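Local coordinates for protein peptidoglycan glycosyltransferase (Eggerthella lenta, PDB 4MNR) that is a penicillin-binding protein that joins a dimerisation-type N-terminal region to a penicillin-binding domain related in fold to the serine beta-lactamases, at residues L38-K43 against E52-D57; A120-L125 against A144-P149; P137-I142 against Q339-D344; I395-K400 against G416-E421. All coordinates share one frame; numbering follows the deposited sequence.

Followed from the N terminus, the chain first closes a short loop at contact 1, where the hairpin of strands 37-43 and 49-52 at one edge of a mixed sheet runs out into a loop. Contact 2 opens on helix 115-125, and Asp57 O probably accepts a weak hydrogen bond from Gln122 NE2, so the two touch. Before contact 2 closes on strand 142-148, contact 3 opens at 137-142; it closes nearly 200 residues later at 339-344, so contacts 2 and 3 cross. Contact 3 ties the five-stranded antiparallel sheet to the mixed sheet. Contact 4 follows in series on the hairpin 398-406/409-418, which reaches the edge of the five-stranded sheet away from contact 2.

Contact 1 of 4, residues L38-K43 against E52-D57; sequences LARSVK and EYPAGD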
loop_
_atom_site.group_PDB
_atom_site.type_symbol
_atom_site.label_atom_id
_atom_site.label_comp_id
_atom_site.label_asym_id
_atom_site.label_seq_id
_atom_site.Cartn_x
_atom_site.Cartn_y
_atom_site.Cartn_z
ATOM N N LEU A 38 -18.356 -3.064 -14.111
ATOM C CA LEU A 38 -17.580 -1.831 -14.221
ATOM C C LEU A 38 -17.439 -1.386 -15.671
ATOM O O LEU A 38 -17.263 -0.201 -15.947
ATOM C CB LEU A 38 -16.185 -2.028 -13.620
ATOM C CG LEU A 38 -16.186 -2.528 -12.179
ATOM C CD1 LEU A 38 -14.754 -2.766 -11.710
ATOM C CD2 LEU A 38 -16.886 -1.510 -11.304
ATOM N N ALA A 39 -17.510 -2.336 -16.600
ATOM C CA ALA A 39 -17.414 -2.013 -18.024
ATOM C C ALA A 39 -18.107 -3.091 -18.832
ATOM O O ALA A 39 -18.003 -4.269 -18.521
ATOM C CB ALA A 39 -15.961 -1.895 -18.459
ATOM N N ARG A 40 -18.825 -2.686 -19.870
ATOM C CA ARG A 40 -19.476 -3.639 -20.750
ATOM C C ARG A 40 -19.612 -2.984 -22.112
ATOM O O ARG A 40 -19.444 -1.770 -22.238
ATOM C CB ARG A 40 -20.857 -4.032 -20.207
ATOM C CG ARG A 40 -21.816 -2.859 -20.077
ATOM C CD ARG A 40 -23.187 -3.315 -19.611
ATOM N NE ARG A 40 -24.011 -2.183 -19.205
ATOM C CZ ARG A 40 -24.641 -2.105 -18.039
ATOM N NH1 ARG A 40 -25.370 -1.034 -17.747
ATOM N NH2 ARG A 40 -24.551 -3.104 -17.172
ATOM N N SER A 41 -19.893 -3.784 -23.134
ATOM C CA SER A 41 -20.147 -3.244 -24.459
ATOM C C SER A 41 -21.594 -3.503 -24.829
ATOM O O SER A 41 -22.128 -4.583 -24.569
ATOM C CB SER A 41 -19.209 -3.865 -25.491
ATOM O OG SER A 41 -17.876 -3.452 -25.243
ATOM N N VAL A 42 -22.229 -2.499 -25.419
ATOM C CA VAL A 42 -23.628 -2.598 -25.812
ATOM C C VAL A 42 -23.762 -2.387 -27.318
ATOM O O VAL A 42 -23.142 -1.481 -27.882
ATOM C CB VAL A 42 -24.482 -1.575 -25.043
ATOM C CG1 VAL A 42 -25.948 -1.697 -25.427
ATOM C CG2 VAL A 42 -24.298 -1.768 -23.539
ATOM N N LYS A 43 -24.551 -3.236 -27.973
ATOM C CA LYS A 43 -24.719 -3.137 -29.418
ATOM C C LYS A 43 -25.585 -1.937 -29.769
ATOM O O LYS A 43 -26.680 -1.765 -29.230
ATOM C CB LYS A 43 -25.320 -4.417 -30.001
ATOM C CG LYS A 43 -24.852 -4.700 -31.422
ATOM C CD LYS A 43 -25.968 -5.239 -32.299
ATOM C CE LYS A 43 -26.400 -6.632 -31.879
ATOM N NZ LYS A 43 -27.416 -7.187 -32.822
ATOM N N GLU A 52 -19.489 0.932 -22.349
ATOM C CA GLU A 52 -20.198 1.625 -21.280
ATOM C C GLU A 52 -19.501 1.386 -19.946
ATOM O O GLU A 52 -19.026 0.278 -19.686
ATOM C CB GLU A 52 -21.634 1.121 -21.167
ATOM C CG GLU A 52 -22.566 1.582 -22.257
ATOM C CD GLU A 52 -24.017 1.279 -21.923
ATOM O OE1 GLU A 52 -24.254 0.552 -20.931
ATOM O OE2 GLU A 52 -24.914 1.771 -22.646
ATOM N N TYR A 53 -19.461 2.424 -19.105
ATOM C CA TYR A 53 -18.889 2.332 -17.748
ATOM C C TYR A 53 -19.956 2.709 -16.719
ATOM O O TYR A 53 -20.073 3.871 -16.322
ATOM C CB TYR A 53 -17.651 3.228 -17.630
ATOM C CG TYR A 53 -16.537 2.795 -18.558
ATOM C CD1 TYR A 53 -15.608 1.853 -18.154
ATOM C CD2 TYR A 53 -16.435 3.305 -19.846
ATOM C CE1 TYR A 53 -14.603 1.425 -19.002
ATOM C CE2 TYR A 53 -15.425 2.892 -20.701
ATOM C CZ TYR A 53 -14.509 1.953 -20.267
ATOM O OH TYR A 53 -13.504 1.522 -21.107
ATOM N N PRO A 54 -20.766 1.724 -16.300
ATOM C CA PRO A 54 -22.014 2.078 -15.611
ATOM C C PRO A 54 -21.906 2.247 -14.098
ATOM O O PRO A 54 -22.932 2.454 -13.446
ATOM C CB PRO A 54 -22.925 0.891 -15.933
ATOM C CG PRO A 54 -21.993 -0.263 -16.063
ATOM C CD PRO A 54 -20.688 0.285 -16.610
ATOM N N ALA A 55 -20.705 2.163 -13.540
ATOM C CA ALA A 55 -20.566 2.211 -12.086
ATOM C C ALA A 55 -19.960 3.509 -11.548
ATOM O O ALA A 55 -19.377 3.515 -10.463
ATOM C CB ALA A 55 -19.761 1.000 -11.581
ATOM N N GLY A 56 -20.093 4.598 -12.299
ATOM C CA GLY A 56 -19.671 5.898 -11.801
ATOM C C GLY A 56 -18.181 5.925 -11.554
ATOM O O GLY A 56 -17.408 5.569 -12.434
ATOM N N ASP A 57 -17.764 6.324 -10.356
ATOM C CA ASP A 57 -16.329 6.370 -10.070
ATOM C C ASP A 57 -15.785 5.152 -9.319
ATOM O O ASP A 57 -14.683 5.200 -8.770
ATOM C CB ASP A 57 -15.945 7.671 -9.348
ATOM C CG ASP A 57 -16.502 7.760 -7.937
ATOM O OD1 ASP A 57 -17.115 6.786 -7.441
ATOM O OD2 ASP A 57 -16.302 8.823 -7.310
HETATM O O HOH W 1 -18.011 1.888 -14.413
#
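Arg40 and Glu52 meet twice, through backbone and through side chain, in the beta hairpin of strands 37-43 and 49-52 at the edge of a mixed sheet. They form an antiparallel hydrogen-bonded pair: Arg40 N gives to Glu52 O at 3.0 Å, and Glu52 N gives to Arg40 O at 2.7 Å. Their side chains leave the same face of the sheet, and Arg40 NE meets Glu52 OE1 at 3.2 Å in a salt bridge whose hydrogen bond is nearly straight, the acceptor lying in the guanidinium plane, although the carboxylate itself is turned 56° from that plane. Arg40 CG stands between its own N and carbonyl carbon (chi1 61°), and the extended chain beyond it brings one guanidinium face over Pro54, with Arg40 CZ 3.8 Å from Pro54 CG. Val42 CG2 touches Glu52 CD at 3.5 Å. A step further out, Ala39 CB packs 3.6 Å from Tyr53 CE1, and the phenol is held by Glu76 and by the backbone N of Ser66. Leu38 and Ala39 form a classic beta bulge facing Ile30. Beyond them a water bridges, donating to Leu38 O at 2.7 Å and accepting from Ala55 N at 2.8 Å.

Contact 2 of 4, residues A120-L125 against A144-P149; sequences AAQDAL and AMASAP
Leu125 CG lies anti to its carbonyl carbon (chi1 -59°) and CD1 continues anti to CA (chi2 172°), which sends CD1 from the helix onto Ala146, 3.8 Å from Ala146 CB. This is helix-on-sheet packing within the penicillin-binding fold: helix 115-125 covers the edge strand 142-148 of the five-stranded antiparallel sheet. The axes of the short segments run only 24° from parallel and come within 7.8 Å, a close approach consistent with the alanines where they meet, Ala121 on the helix and Ala144 and Ala146 on the strand. Strand alternation turns Ala144, Ala146 and Ala148 toward the helix, while Met145, a selenomethionine, and Ser147 point away. Ala121 CB sits against two of these alanines, 4.0 Å from Ala144 CB and 4.1 Å from Ala146 CB. Gln122 contributes its aliphatic part, with CG 3.7 Å from Ala146 CB; the extended chain carries its amide to Ala59 N and Gln118, both of which bond to OE1. No hydrogen bond joins the two segments; they meet mainly through apolar contact. Ile429 of strand 425-431 also meets Leu125. At the far end Leu125 CB and Ala148 CB touch, 3.6 Å apart.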
loop_
_atom_site.group_PDB
_atom_site.type_symbol
_atom_site.label_atom_id
_atom_site.label_comp_id
_atom_site.label_asym_id
_atom_site.label_seq_id
_atom_site.Cartn_x
_atom_site.Cartn_y
_atom_site.Cartn_z
ATOM N N ALA A 120 -15.918 1.945 0.492
ATOM C CA ALA A 120 -15.425 2.453 1.772
ATOM C C ALA A 120 -14.036 3.058 1.608
ATOM O O ALA A 120 -13.740 4.102 2.190
ATOM C CB ALA A 120 -15.401 1.347 2.833
ATOM N N ALA A 121 -13.194 2.400 0.819
ATOM C CA ALA A 121 -11.847 2.929 0.565
ATOM C C ALA A 121 -11.917 4.279 -0.142
ATOM O O ALA A 121 -11.184 5.216 0.190
ATOM C CB ALA A 121 -11.042 1.935 -0.253
ATOM N N GLN A 122 -12.821 4.389 -1.108
ATOM C CA GLN A 122 -12.985 5.645 -1.829
ATOM C C GLN A 122 -13.572 6.737 -0.937
ATOM O O GLN A 122 -13.165 7.897 -1.020
ATOM C CB GLN A 122 -13.843 5.433 -3.082
ATOM C CG GLN A 122 -13.188 4.485 -4.057
ATOM C CD GLN A 122 -13.987 4.288 -5.339
ATOM O OE1 GLN A 122 -13.758 3.323 -6.074
ATOM N NE2 GLN A 122 -14.891 5.219 -5.638
ATOM N N ASP A 123 -14.507 6.366 -0.066
ATOM C CA ASP A 123 -15.099 7.337 0.851
ATOM C C ASP A 123 -14.058 7.895 1.828
ATOM O O ASP A 123 -14.127 9.068 2.217
ATOM C CB ASP A 123 -16.261 6.720 1.635
ATOM C CG ASP A 123 -17.490 6.450 0.771
ATOM O OD1 ASP A 123 -17.587 6.972 -0.364
ATOM O OD2 ASP A 123 -18.382 5.715 1.244
ATOM N N ALA A 124 -13.111 7.047 2.224
ATOM C CA ALA A 124 -12.038 7.438 3.136
ATOM C C ALA A 124 -11.173 8.513 2.495
ATOM O O ALA A 124 -10.689 9.418 3.180
ATOM C CB ALA A 124 -11.192 6.236 3.515
ATOM N N LEU A 125 -11.016 8.434 1.174
ATOM C CA LEU A 125 -10.160 9.358 0.434
ATOM C C LEU A 125 -10.901 10.555 -0.153
ATOM O O LEU A 125 -10.274 11.425 -0.752
ATOM C CB LEU A 125 -9.504 8.622 -0.739
ATOM C CG LEU A 125 -8.640 7.411 -0.387
ATOM C CD1 LEU A 125 -8.235 6.674 -1.657
ATOM C CD2 LEU A 125 -7.441 7.881 0.381
ATOM N N ALA A 144 -9.881 -4.067 -2.275
ATOM C CA ALA A 144 -10.130 -2.676 -2.665
ATOM C C ALA A 144 -8.815 -2.027 -3.092
ATOM O O ALA A 144 -7.756 -2.320 -2.554
ATOM C CB ALA A 144 -10.765 -1.861 -1.504
HETATM N N MSE A 145 -8.895 -1.144 -4.079
HETATM C CA MSE A 145 -7.730 -0.414 -4.545
HETATM C C MSE A 145 -8.254 0.909 -5.070
HETATM O O MSE A 145 -8.930 0.947 -6.100
HETATM C CB MSE A 145 -6.973 -1.209 -5.623
HETATM C CG MSE A 145 -5.765 -0.500 -6.177
HETATM SE SE MSE A 145 -4.685 -1.709 -7.280
HETATM C CE MSE A 145 -3.466 -2.282 -5.897
ATOM N N ALA A 146 -8.002 1.983 -4.318
ATOM C CA ALA A 146 -8.556 3.317 -4.623
ATOM C C ALA A 146 -7.490 4.399 -4.669
ATOM O O ALA A 146 -6.550 4.396 -3.877
ATOM C CB ALA A 146 -9.610 3.714 -3.600
ATOM N N SER A 147 -7.654 5.330 -5.603
ATOM C CA SER A 147 -6.799 6.511 -5.670
ATOM C C SER A 147 -7.694 7.746 -5.666
ATOM O O SER A 147 -8.839 7.685 -6.122
ATOM C CB SER A 147 -5.958 6.499 -6.948
ATOM O OG SER A 147 -5.208 5.303 -7.049
ATOM N N ALA A 148 -7.176 8.851 -5.138
ATOM C CA ALA A 148 -7.890 10.120 -5.130
ATOM C C ALA A 148 -6.891 11.232 -5.429
ATOM O O ALA A 148 -5.764 11.177 -4.968
ATOM C CB ALA A 148 -8.548 10.344 -3.772
ATOM N N PRO A 149 -7.303 12.258 -6.194
ATOM C CA PRO A 149 -8.634 12.491 -6.756
ATOM C C PRO A 149 -9.012 11.479 -7.817
ATOM O O PRO A 149 -8.159 10.797 -8.397
ATOM C CB PRO A 149 -8.513 13.881 -7.394
ATOM C CG PRO A 149 -7.339 14.505 -6.758
ATOM C CD PRO A 149 -6.393 13.377 -6.474
#

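Contact 3 of 4, residues P137-I142 against Q339-D344; sequences PDTGAI and QPYLVD
Thr139 presents its carbonyl to the edge of the Tyr341 ring: Thr139 O lies in the ring plane, 3.3 Å from Tyr341 CE1. Tyr341 CG stands between its backbone N and carbonyl carbon (chi1 70°), which puts the ring alongside 139-141. The threonine hydroxyl serves its own segment, Thr139 OG1 accepting from Ala141 N at 2.9 Å in an ST turn between strands 130-135 and 142-148. Gly140, with a positive phi of 88° and no side chain, lets the backbones close up. Gly140 O is gripped by Tyr341 N at 3.0 Å, the donor standing 43° out of the carbonyl plane. Ala141 comes over one face of the tyrosine in a CH-pi contact, with CA 4.0 Å from the ring centroid, while Ala141 CB reaches toward the phenol end, 3.7 Å from Tyr341 CZ. Ile142 completes the exchange, its N bonding to Tyr341 O at 3.0 Å; its CB and CG2 pack against Leu342 CD1. Two backbone bonds thus fasten the turn to the chain leading into strand 343-347 of the mixed sheet, while contacts at face and edge restrict the Tyr341 ring, whose CE1-H edge is probably favourably placed against the Thr139 carbonyl.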
loop_
_atom_site.group_PDB
_atom_site.type_symbol
_atom_site.label_atom_id
_atom_site.label_comp_id
_atom_site.label_asym_id
_atom_site.label_seq_id
_atom_site.Cartn_x
_atom_site.Cartn_y
_atom_site.Cartn_z
ATOM N N PRO A 137 -4.822 -11.197 3.468
ATOM C CA PRO A 137 -3.427 -11.608 3.666
ATOM C C PRO A 137 -3.197 -13.092 3.411
ATOM O O PRO A 137 -2.063 -13.515 3.228
ATOM C CB PRO A 137 -3.161 -11.267 5.144
ATOM C CG PRO A 137 -4.518 -11.283 5.773
ATOM C CD PRO A 137 -5.486 -10.814 4.726
ATOM N N ASP A 138 -4.263 -13.880 3.394
ATOM C CA ASP A 138 -4.108 -15.319 3.240
ATOM C C ASP A 138 -3.976 -15.740 1.775
ATOM O O ASP A 138 -3.476 -16.832 1.483
ATOM C CB ASP A 138 -5.260 -16.060 3.926
ATOM C CG ASP A 138 -5.198 -15.961 5.447
ATOM O OD1 ASP A 138 -4.102 -16.161 6.018
ATOM O OD2 ASP A 138 -6.245 -15.678 6.072
ATOM N N THR A 139 -4.405 -14.875 0.856
ATOM C CA THR A 139 -4.383 -15.214 -0.564
ATOM C C THR A 139 -3.619 -14.244 -1.441
ATOM O O THR A 139 -3.174 -14.633 -2.521
ATOM C CB THR A 139 -5.791 -15.250 -1.182
ATOM O OG1 THR A 139 -6.393 -13.961 -1.041
ATOM C CG2 THR A 139 -6.668 -16.305 -0.523
ATOM N N GLY A 140 -3.496 -12.993 -0.996
ATOM C CA GLY A 140 -2.965 -11.924 -1.824
ATOM C C GLY A 140 -4.041 -11.224 -2.649
ATOM O O GLY A 140 -3.742 -10.326 -3.442
ATOM N N ALA A 141 -5.297 -11.647 -2.502
ATOM C CA ALA A 141 -6.373 -11.011 -3.273
ATOM C C ALA A 141 -6.570 -9.563 -2.854
ATOM O O ALA A 141 -6.603 -9.247 -1.668
ATOM C CB ALA A 141 -7.684 -11.780 -3.127
ATOM N N ILE A 142 -6.726 -8.696 -3.844
ATOM C CA ILE A 142 -6.988 -7.280 -3.596
ATOM C C ILE A 142 -8.491 -7.016 -3.499
ATOM O O ILE A 142 -9.231 -7.160 -4.479
ATOM C CB ILE A 142 -6.338 -6.415 -4.671
ATOM C CG1 ILE A 142 -4.815 -6.564 -4.556
ATOM C CG2 ILE A 142 -6.720 -4.962 -4.486
ATOM C CD1 ILE A 142 -4.102 -5.897 -5.600
ATOM N N GLN A 339 1.534 -13.417 -3.458
ATOM C CA GLN A 339 1.556 -12.581 -4.661
ATOM C C GLN A 339 0.241 -11.793 -4.765
ATOM O O GLN A 339 -0.832 -12.387 -4.783
ATOM C CB GLN A 339 1.732 -13.480 -5.888
ATOM C CG GLN A 339 1.460 -12.800 -7.198
ATOM C CD GLN A 339 2.484 -11.719 -7.501
ATOM O OE1 GLN A 339 3.684 -11.929 -7.339
ATOM N NE2 GLN A 339 2.013 -10.558 -7.930
ATOM N N PRO A 340 0.316 -10.451 -4.818
ATOM C CA PRO A 340 -0.932 -9.682 -4.951
ATOM C C PRO A 340 -1.597 -9.974 -6.292
ATOM O O PRO A 340 -0.901 -10.078 -7.298
ATOM C CB PRO A 340 -0.460 -8.228 -4.908
ATOM C CG PRO A 340 1.014 -8.283 -5.229
ATOM C CD PRO A 340 1.494 -9.579 -4.658
ATOM N N TYR A 341 -2.916 -10.120 -6.306
ATOM C CA TYR A 341 -3.611 -10.287 -7.574
ATOM C C TYR A 341 -4.973 -9.610 -7.587
ATOM O O TYR A 341 -5.587 -9.405 -6.536
ATOM C CB TYR A 341 -3.730 -11.761 -7.968
ATOM C CG TYR A 341 -4.659 -12.612 -7.134
ATOM C CD1 TYR A 341 -4.257 -13.106 -5.903
ATOM C CD2 TYR A 341 -5.923 -12.955 -7.600
ATOM C CE1 TYR A 341 -5.079 -13.897 -5.141
ATOM C CE2 TYR A 341 -6.758 -13.762 -6.848
ATOM C CZ TYR A 341 -6.331 -14.227 -5.618
ATOM O OH TYR A 341 -7.150 -15.030 -4.864
ATOM N N LEU A 342 -5.426 -9.289 -8.796
ATOM C CA LEU A 342 -6.596 -8.462 -9.009
ATOM C C LEU A 342 -7.658 -9.185 -9.840
ATOM O O LEU A 342 -8.823 -8.806 -9.822
ATOM C CB LEU A 342 -6.138 -7.195 -9.737
ATOM C CG LEU A 342 -6.896 -5.883 -9.681
ATOM C CD1 LEU A 342 -7.462 -5.626 -8.300
ATOM C CD2 LEU A 342 -5.930 -4.768 -10.091
ATOM N N VAL A 343 -7.254 -10.212 -10.593
ATOM C CA VAL A 343 -8.207 -10.953 -11.429
ATOM C C VAL A 343 -8.474 -12.330 -10.866
ATOM O O VAL A 343 -7.551 -13.132 -10.736
ATOM C CB VAL A 343 -7.731 -11.071 -12.899
ATOM C CG1 VAL A 343 -8.676 -11.989 -13.714
ATOM C CG2 VAL A 343 -7.654 -9.689 -13.509
ATOM N N ASP A 344 -9.737 -12.603 -10.529
ATOM C CA ASP A 344 -10.106 -13.883 -9.936
ATOM C C ASP A 344 -10.310 -14.936 -11.004
ATOM O O ASP A 344 -9.948 -16.108 -10.835
ATOM C CB ASP A 344 -11.402 -13.758 -9.135
ATOM C CG ASP A 344 -11.898 -15.105 -8.620
ATOM O OD1 ASP A 344 -11.356 -15.587 -7.604
ATOM O OD2 ASP A 344 -12.829 -15.675 -9.223
HETATM O O HOH W 2 -1.491 -14.931 -4.729
#

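Contact 4 of 4, residues I395-K400 against G416-E421; sequences IDVAGK and GMAPAE
Val397 meets Met417 and Ala418 with its two branches, at the open end of the antiparallel beta hairpin of strands 398-406 and 409-418. From a CB that points away from the partner segment, Val397 CG1 goes anti to the backbone N (chi1 174°) and lies 3.8 Å from Met417 O, whereas Val397 CG2 reaches Ala418 CB at 4.1 Å; Leu447 of helix 438-453 adds to the packing round Val397. Ala398 and Met417, a selenomethionine, make a hydrogen-bonded pair: Ala398 N gives to Met417 O at 3.1 Å and Met417 N to Ala398 O at 2.8 Å. Gly399 and Gly416 follow as a non-hydrogen-bonded pair without side chains, and their CA atoms come within 3.7 Å. Toward the other end a cis peptide before Pro419 redirects the chain, but one more backbone bond follows, Ala420 N to Asp396 O at 2.8 Å, the donor 43° out of the carbonyl plane. Ile395 and Pro419 lie side by side there, Ile395 CG2 3.9 Å from Pro419 CB, and Ala398 CB packs on Ala420 CB at 4.0 Å. Lys400 opens the Lys-Thr-Gly motif characteristic of penicillin-binding proteins, and its NZ bonds to Ser240 OG. The chemistry implies that backbone bonds and small apolar groups set the register of the strand carrying this motif, with the paired glycines allowing the strands to draw close just before it.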
loop_
_atom_site.group_PDB
_atom_site.type_symbol
_atom_site.label_atom_id
_atom_site.label_comp_id
_atom_site.label_asym_id
_atom_site.label_seq_id
_atom_site.Cartn_x
_atom_site.Cartn_y
_atom_site.Cartn_z
ATOM N N ILE A 395 -13.507 -6.127 18.094
ATOM C CA ILE A 395 -12.487 -6.813 17.302
ATOM C C ILE A 395 -11.123 -6.189 17.570
ATOM O O ILE A 395 -10.978 -4.976 17.498
ATOM C CB ILE A 395 -12.771 -6.700 15.787
ATOM C CG1 ILE A 395 -14.113 -7.335 15.432
ATOM C CG2 ILE A 395 -11.664 -7.366 14.981
ATOM C CD1 ILE A 395 -14.112 -8.852 15.499
ATOM N N ASP A 396 -10.121 -7.009 17.870
ATOM C CA ASP A 396 -8.774 -6.470 18.074
ATOM C C ASP A 396 -8.137 -6.044 16.749
ATOM O O ASP A 396 -8.103 -6.812 15.778
ATOM C CB ASP A 396 -7.855 -7.491 18.760
ATOM C CG ASP A 396 -8.121 -7.625 20.258
ATOM O OD1 ASP A 396 -8.768 -6.734 20.855
ATOM O OD2 ASP A 396 -7.658 -8.626 20.846
ATOM N N VAL A 397 -7.612 -4.824 16.727
ATOM C CA VAL A 397 -6.942 -4.281 15.540
ATOM C C VAL A 397 -5.476 -4.029 15.864
ATOM O O VAL A 397 -5.165 -3.522 16.948
ATOM C CB VAL A 397 -7.586 -2.943 15.107
ATOM C CG1 VAL A 397 -6.793 -2.313 13.974
ATOM C CG2 VAL A 397 -9.028 -3.160 14.694
ATOM N N ALA A 398 -4.583 -4.392 14.946
ATOM C CA ALA A 398 -3.161 -4.112 15.118
ATOM C C ALA A 398 -2.649 -3.339 13.920
ATOM O O ALA A 398 -3.058 -3.592 12.782
ATOM C CB ALA A 398 -2.373 -5.390 15.273
ATOM N N GLY A 399 -1.741 -2.405 14.145
ATOM C CA GLY A 399 -1.213 -1.681 13.004
ATOM C C GLY A 399 -0.118 -0.724 13.382
ATOM O O GLY A 399 0.267 -0.638 14.543
ATOM N N LYS A 400 0.381 0.001 12.389
ATOM C CA LYS A 400 1.421 0.994 12.607
ATOM C C LYS A 400 0.998 2.283 11.932
ATOM O O LYS A 400 0.637 2.283 10.759
ATOM C CB LYS A 400 2.758 0.519 12.022
ATOM C CG LYS A 400 3.904 1.487 12.246
ATOM C CD LYS A 400 4.276 1.581 13.730
ATOM C CE LYS A 400 5.253 2.726 14.019
ATOM N NZ LYS A 400 4.635 4.086 13.905
ATOM N N GLY A 416 -2.548 -1.644 8.782
ATOM C CA GLY A 416 -3.063 -2.426 9.889
ATOM C C GLY A 416 -3.824 -3.642 9.444
ATOM O O GLY A 416 -3.989 -3.883 8.253
HETATM N N MSE A 417 -4.312 -4.398 10.417
HETATM C CA MSE A 417 -4.873 -5.714 10.142
HETATM C C MSE A 417 -5.844 -6.074 11.243
HETATM O O MSE A 417 -5.715 -5.611 12.387
HETATM C CB MSE A 417 -3.755 -6.756 10.099
HETATM C CG MSE A 417 -2.998 -6.845 11.410
HETATM SE SE MSE A 417 -1.216 -7.618 11.262
HETATM C CE MSE A 417 -0.400 -6.144 10.281
ATOM N N ALA A 418 -6.830 -6.894 10.897
ATOM C CA ALA A 418 -7.842 -7.326 11.849
ATOM C C ALA A 418 -8.471 -8.651 11.409
ATOM O O ALA A 418 -8.516 -8.932 10.215
ATOM C CB ALA A 418 -8.936 -6.261 11.971
ATOM N N PRO A 419 -8.905 -9.496 12.368
ATOM C CA PRO A 419 -8.645 -9.428 13.812
ATOM C C PRO A 419 -7.161 -9.681 14.067
ATOM O O PRO A 419 -6.539 -10.463 13.348
ATOM C CB PRO A 419 -9.488 -10.586 14.386
ATOM C CG PRO A 419 -10.511 -10.873 13.327
ATOM C CD PRO A 419 -9.801 -10.620 12.033
ATOM N N ALA A 420 -6.604 -9.023 15.072
ATOM C CA ALA A 420 -5.167 -9.094 15.334
ATOM C C ALA A 420 -4.596 -10.515 15.469
ATOM O O ALA A 420 -3.517 -10.789 14.962
ATOM C CB ALA A 420 -4.815 -8.258 16.553
ATOM N N GLU A 421 -5.304 -11.426 16.134
ATOM C CA GLU A 421 -4.719 -12.746 16.399
ATOM C C GLU A 421 -4.553 -13.622 15.147
ATOM O O GLU A 421 -3.602 -14.399 15.053
ATOM C CB GLU A 421 -5.496 -13.491 17.495
ATOM C CG GLU A 421 -4.869 -14.819 17.907
ATOM C CD GLU A 421 -3.417 -14.691 18.376
ATOM O OE1 GLU A 421 -2.657 -15.672 18.217
ATOM O OE2 GLU A 421 -3.035 -13.626 18.914
#